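Local coordinates for mevalonate diphosphate decarboxylase (Legionella pneumophila, PDB 3LTO), which probably catalyses the ATP-dependent decarboxylation of mevalonate diphosphate to isopentenyl diphosphate, a step in isoprenoid biosynthesis, at residues D258-L261 with H262-V266; Q302-D306 with H307-N311. All blocks are in the same frame, centred on the assembly; numbering follows the deposited sequence.

Interaction 1: residues D258-L261 with H262-V266; sequences DNTL and HILSV
Backbone bonds of i to i+4 spacing join D258-L261 to H262-V266 in the first turns of helix 258-274. H262 N reaches D258 O at 3.0 Å, L264 N reaches T260 O at 2.9 Å and S265 N reaches L261 O at 2.8 Å. The bond from I263 N to N259 O is longer and weak, and N259 O is also a hydrogen-bond partner of Y312 OH, outside the helix. This helix belongs to the C-terminal domain, of the GHMP type as in the family. T260 OG1 accepts from T257 N, the N3-to-N-cap half of a capping box; T257 OG1 meets N259 N only weakly. The H262 side chain folds back over the turn before it: CG lies beside its own backbone N (chi1 -64°), which sets one ring face above the D258-N259 peptide, with D258 O over that face, 3.0 Å from H262 CG. The D258 carboxylate runs alongside the imidazole, its plane turned 67° from the ring, and OD2 stays 4.1 Å from H262 CE1. The T260 methyl CG2 is left for apolar packing: it lies next to L264 CD1, 4.2 Å away, on the buried flank where both side chains meet V288 of strand 288-292.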
loop_
_atom_site.group_PDB
_atom_site.type_symbol
_atom_site.label_atom_id
_atom_site.label_comp_id
_atom_site.label_asym_id
_atom_site.label_seq_id
_atom_site.Cartn_x
_atom_site.Cartn_y
_atom_site.Cartn_z
ATOM N N ASP A 258 -15.972 -36.895 -0.308
ATOM C CA ASP A 258 -16.383 -37.671 0.850
ATOM C C ASP A 258 -15.135 -38.142 1.588
ATOM O O ASP A 258 -15.127 -38.254 2.813
ATOM C CB ASP A 258 -17.241 -38.866 0.413
ATOM C CG ASP A 258 -16.531 -39.770 -0.579
ATOM O OD1 ASP A 258 -15.802 -39.254 -1.454
ATOM O OD2 ASP A 258 -16.714 -41.004 -0.490
ATOM N N ASN A 259 -14.068 -38.403 0.843
ATOM C CA ASN A 259 -12.834 -38.847 1.472
ATOM C C ASN A 259 -12.299 -37.719 2.361
ATOM O O ASN A 259 -11.907 -37.943 3.510
ATOM C CB ASN A 259 -11.815 -39.242 0.405
ATOM C CG ASN A 259 -10.574 -39.876 0.996
ATOM O OD1 ASN A 259 -10.647 -40.590 1.991
ATOM N ND2 ASN A 259 -9.428 -39.630 0.377
ATOM N N THR A 260 -12.312 -36.502 1.832
ATOM C CA THR A 260 -11.847 -35.336 2.571
ATOM C C THR A 260 -12.698 -35.128 3.817
ATOM O O THR A 260 -12.174 -34.908 4.910
ATOM C CB THR A 260 -11.949 -34.061 1.717
ATOM O OG1 THR A 260 -11.527 -34.350 0.377
ATOM C CG2 THR A 260 -11.070 -32.953 2.302
ATOM N N LEU A 261 -14.013 -35.198 3.646
ATOM C CA LEU A 261 -14.936 -34.999 4.757
ATOM C C LEU A 261 -14.718 -36.001 5.889
ATOM O O LEU A 261 -14.866 -35.668 7.063
ATOM C CB LEU A 261 -16.385 -35.069 4.255
ATOM C CG LEU A 261 -16.777 -33.979 3.246
ATOM C CD1 LEU A 261 -18.163 -34.249 2.700
ATOM C CD2 LEU A 261 -16.724 -32.600 3.927
ATOM N N HIS A 262 -14.352 -37.224 5.537
ATOM C CA HIS A 262 -14.111 -38.240 6.545
ATOM C C HIS A 262 -12.991 -37.783 7.463
ATOM O O HIS A 262 -13.148 -37.781 8.680
ATOM C CB HIS A 262 -13.736 -39.577 5.886
ATOM C CG HIS A 262 -14.834 -40.162 5.051
ATOM N ND1 HIS A 262 -14.598 -41.056 4.028
ATOM C CD2 HIS A 262 -16.176 -39.979 5.091
ATOM C CE1 HIS A 262 -15.749 -41.399 3.474
ATOM N NE2 HIS A 262 -16.721 -40.759 4.100
ATOM N N ILE A 263 -11.873 -37.358 6.885
ATOM C CA ILE A 263 -10.743 -36.940 7.701
ATOM C C ILE A 263 -10.980 -35.606 8.416
ATOM O O ILE A 263 -10.488 -35.399 9.521
ATOM C CB ILE A 263 -9.431 -36.911 6.862
ATOM C CG1 ILE A 263 -8.231 -36.714 7.790
ATOM C CG2 ILE A 263 -9.484 -35.813 5.808
ATOM C CD1 ILE A 263 -8.173 -37.729 8.943
ATOM N N LEU A 264 -11.739 -34.703 7.801
ATOM C CA LEU A 264 -12.033 -33.430 8.459
ATOM C C LEU A 264 -12.900 -33.725 9.686
ATOM O O LEU A 264 -12.682 -33.172 10.758
ATOM C CB LEU A 264 -12.770 -32.474 7.513
ATOM C CG LEU A 264 -11.951 -31.928 6.341
ATOM C CD1 LEU A 264 -12.786 -30.949 5.535
ATOM C CD2 LEU A 264 -10.701 -31.247 6.881
ATOM N N SER A 265 -13.877 -34.611 9.514
ATOM C CA SER A 265 -14.769 -35.010 10.598
ATOM C C SER A 265 -13.959 -35.663 11.713
ATOM O O SER A 265 -14.218 -35.443 12.895
ATOM C CB SER A 265 -15.812 -36.003 10.080
ATOM O OG SER A 265 -16.627 -36.487 11.131
ATOM N N VAL A 266 -12.976 -36.468 11.331
ATOM C CA VAL A 266 -12.135 -37.131 12.313
ATOM C C VAL A 266 -11.352 -36.097 13.120
ATOM O O VAL A 266 -11.234 -36.204 14.340
ATOM C CB VAL A 266 -11.162 -38.121 11.628
ATOM C CG1 VAL A 266 -10.047 -38.520 12.579
ATOM C CG2 VAL A 266 -11.927 -39.367 11.187
#

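Interaction 2: residues Q302-D306 with H307-N311; sequences QFKSD and HLVGN
F303 and H307, one turn apart near the end of helix 297-308, send their side chains at about a right angle to each other, yet their ring planes are only 29° apart. The rings are slid past each other, with centroids at 5.2 Å, so there is little overlap. The closer fit is a CH-pi contact: H307 CB stands over one face of the phenyl ring, 4.2 Å from its centroid. F303 CG is anti to the backbone N (chi1 -180°), which carries the ring forward along the helix, and H307 bends its imidazole back until D306 O lies over one face. H307 ND1 is buried here without a polar partner. Beyond the phenyl ring, L308 CD1 touches F303 CE1 at 3.5 Å, while the extended K304 chain passes V309 CG2 with its CG. The backbone unwinds beneath these side chains. K304 O accepts two N-H groups, a nearly straight one from V309 N at 2.8 Å, which makes the wider pi-type turn, and a second from L308 N that arrives above the carbonyl plane. A water donates to S305 O and V309 O. N311 ND2 bonds to H307 O at 3.0 Å and N311 N to L308 O, closing the turn after the helix. On its inner side the helix end lies against helix 258-274, where F303 meets V266, I267 and, edge to face, F270; the chain then runs on into strand 313-314.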
loop_
_atom_site.group_PDB
_atom_site.type_symbol
_atom_site.label_atom_id
_atom_site.label_comp_id
_atom_site.label_asym_id
_atom_site.label_seq_id
_atom_site.Cartn_x
_atom_site.Cartn_y
_atom_site.Cartn_z
ATOM N N GLN A 302 0.513 -38.821 17.758
ATOM C CA GLN A 302 -0.619 -39.618 18.224
ATOM C C GLN A 302 -1.772 -39.579 17.212
ATOM O O GLN A 302 -2.421 -40.587 16.955
ATOM C CB GLN A 302 -1.092 -39.105 19.592
ATOM C CG GLN A 302 -2.328 -39.804 20.141
ATOM C CD GLN A 302 -2.775 -39.244 21.487
ATOM O OE1 GLN A 302 -3.804 -39.654 22.032
ATOM N NE2 GLN A 302 -2.000 -38.309 22.031
ATOM N N PHE A 303 -2.027 -38.411 16.633
ATOM C CA PHE A 303 -3.102 -38.293 15.654
ATOM C C PHE A 303 -2.738 -38.994 14.338
ATOM O O PHE A 303 -3.575 -39.646 13.718
ATOM C CB PHE A 303 -3.433 -36.817 15.397
ATOM C CG PHE A 303 -4.531 -36.619 14.399
ATOM C CD1 PHE A 303 -4.244 -36.511 13.041
ATOM C CD2 PHE A 303 -5.862 -36.618 14.804
ATOM C CE1 PHE A 303 -5.265 -36.409 12.096
ATOM C CE2 PHE A 303 -6.898 -36.517 13.863
ATOM C CZ PHE A 303 -6.595 -36.414 12.506
ATOM N N LYS A 304 -1.488 -38.854 13.912
ATOM C CA LYS A 304 -1.033 -39.490 12.684
ATOM C C LYS A 304 -1.145 -41.003 12.846
ATOM O O LYS A 304 -1.627 -41.710 11.954
ATOM C CB LYS A 304 0.423 -39.107 12.405
ATOM C CG LYS A 304 1.064 -39.824 11.221
ATOM C CD LYS A 304 2.482 -39.323 11.003
ATOM C CE LYS A 304 3.092 -39.889 9.731
ATOM N NZ LYS A 304 4.360 -39.182 9.337
ATOM N N SER A 305 -0.697 -41.491 13.998
ATOM C CA SER A 305 -0.736 -42.913 14.294
ATOM C C SER A 305 -2.165 -43.434 14.340
ATOM O O SER A 305 -2.506 -44.396 13.653
ATOM C CB SER A 305 -0.060 -43.196 15.645
ATOM O OG SER A 305 1.319 -42.853 15.629
ATOM N N ASP A 306 -3.001 -42.784 15.141
ATOM C CA ASP A 306 -4.378 -43.226 15.307
ATOM C C ASP A 306 -5.372 -42.933 14.182
ATOM O O ASP A 306 -6.403 -43.601 14.096
ATOM C CB ASP A 306 -4.957 -42.692 16.629
ATOM C CG ASP A 306 -4.208 -43.199 17.849
ATOM O OD1 ASP A 306 -3.542 -44.249 17.759
ATOM O OD2 ASP A 306 -4.295 -42.549 18.911
ATOM N N HIS A 307 -5.088 -41.962 13.319
ATOM C CA HIS A 307 -6.049 -41.657 12.262
ATOM C C HIS A 307 -5.542 -41.428 10.839
ATOM O O HIS A 307 -6.339 -41.397 9.907
ATOM C CB HIS A 307 -6.912 -40.456 12.670
ATOM C CG HIS A 307 -7.635 -40.641 13.967
ATOM N ND1 HIS A 307 -7.110 -40.238 15.175
ATOM C CD2 HIS A 307 -8.841 -41.191 14.247
ATOM C CE1 HIS A 307 -7.960 -40.530 16.144
ATOM N NE2 HIS A 307 -9.019 -41.108 15.607
ATOM N N LEU A 308 -4.236 -41.273 10.657
ATOM C CA LEU A 308 -3.686 -41.033 9.320
ATOM C C LEU A 308 -3.034 -42.255 8.687
ATOM O O LEU A 308 -3.298 -42.585 7.530
ATOM C CB LEU A 308 -2.678 -39.886 9.376
ATOM C CG LEU A 308 -3.149 -38.484 8.982
ATOM C CD1 LEU A 308 -4.645 -38.334 9.180
ATOM C CD2 LEU A 308 -2.373 -37.462 9.795
ATOM N N VAL A 309 -2.174 -42.918 9.448
ATOM C CA VAL A 309 -1.483 -44.105 8.970
ATOM C C VAL A 309 -2.470 -45.151 8.461
ATOM O O VAL A 309 -3.457 -45.472 9.132
ATOM C CB VAL A 309 -0.642 -44.724 10.089
ATOM C CG1 VAL A 309 -0.073 -46.048 9.638
ATOM C CG2 VAL A 309 0.464 -43.759 10.487
ATOM N N GLY A 310 -2.204 -45.670 7.267
ATOM C CA GLY A 310 -3.071 -46.681 6.692
ATOM C C GLY A 310 -4.309 -46.136 6.008
ATOM O O GLY A 310 -5.044 -46.889 5.368
ATOM N N ASN A 311 -4.542 -44.832 6.126
ATOM C CA ASN A 311 -5.714 -44.218 5.511
ATOM C C ASN A 311 -5.392 -43.142 4.489
ATOM O O ASN A 311 -6.027 -43.069 3.436
ATOM C CB ASN A 311 -6.608 -43.626 6.590
ATOM C CG ASN A 311 -6.962 -44.632 7.646
ATOM O OD1 ASN A 311 -7.332 -45.767 7.332
ATOM N ND2 ASN A 311 -6.859 -44.229 8.909
HETATM O O HOH W 1 -4.568 -44.718 11.623
#

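Overall arrangement
Helices 258-274 and 297-308 carry interactions 1 and 2 and pack directly on each other in the C-terminal domain. The centres of the two contacts are 13 Å apart, and the helices meet where V266 CG1 lies 3.4 Å from H307 CD2 and I263 CD1 lies 3.6 Å from L308 CD1. Each contact is part buried and part exposed, with I263, F303 and L308 supplying buried apolar surface to the shared seam. The chemistry follows position along each helix. Interaction 1, at a helix start, relies on mostly regular i to i+4 bonding and the bond of T260 to the N-cap residue T257; interaction 2, at a helix end, combines aromatic packing with a carbonyl oxygen, K304 O, shared by two N-H donors, and a bridging water.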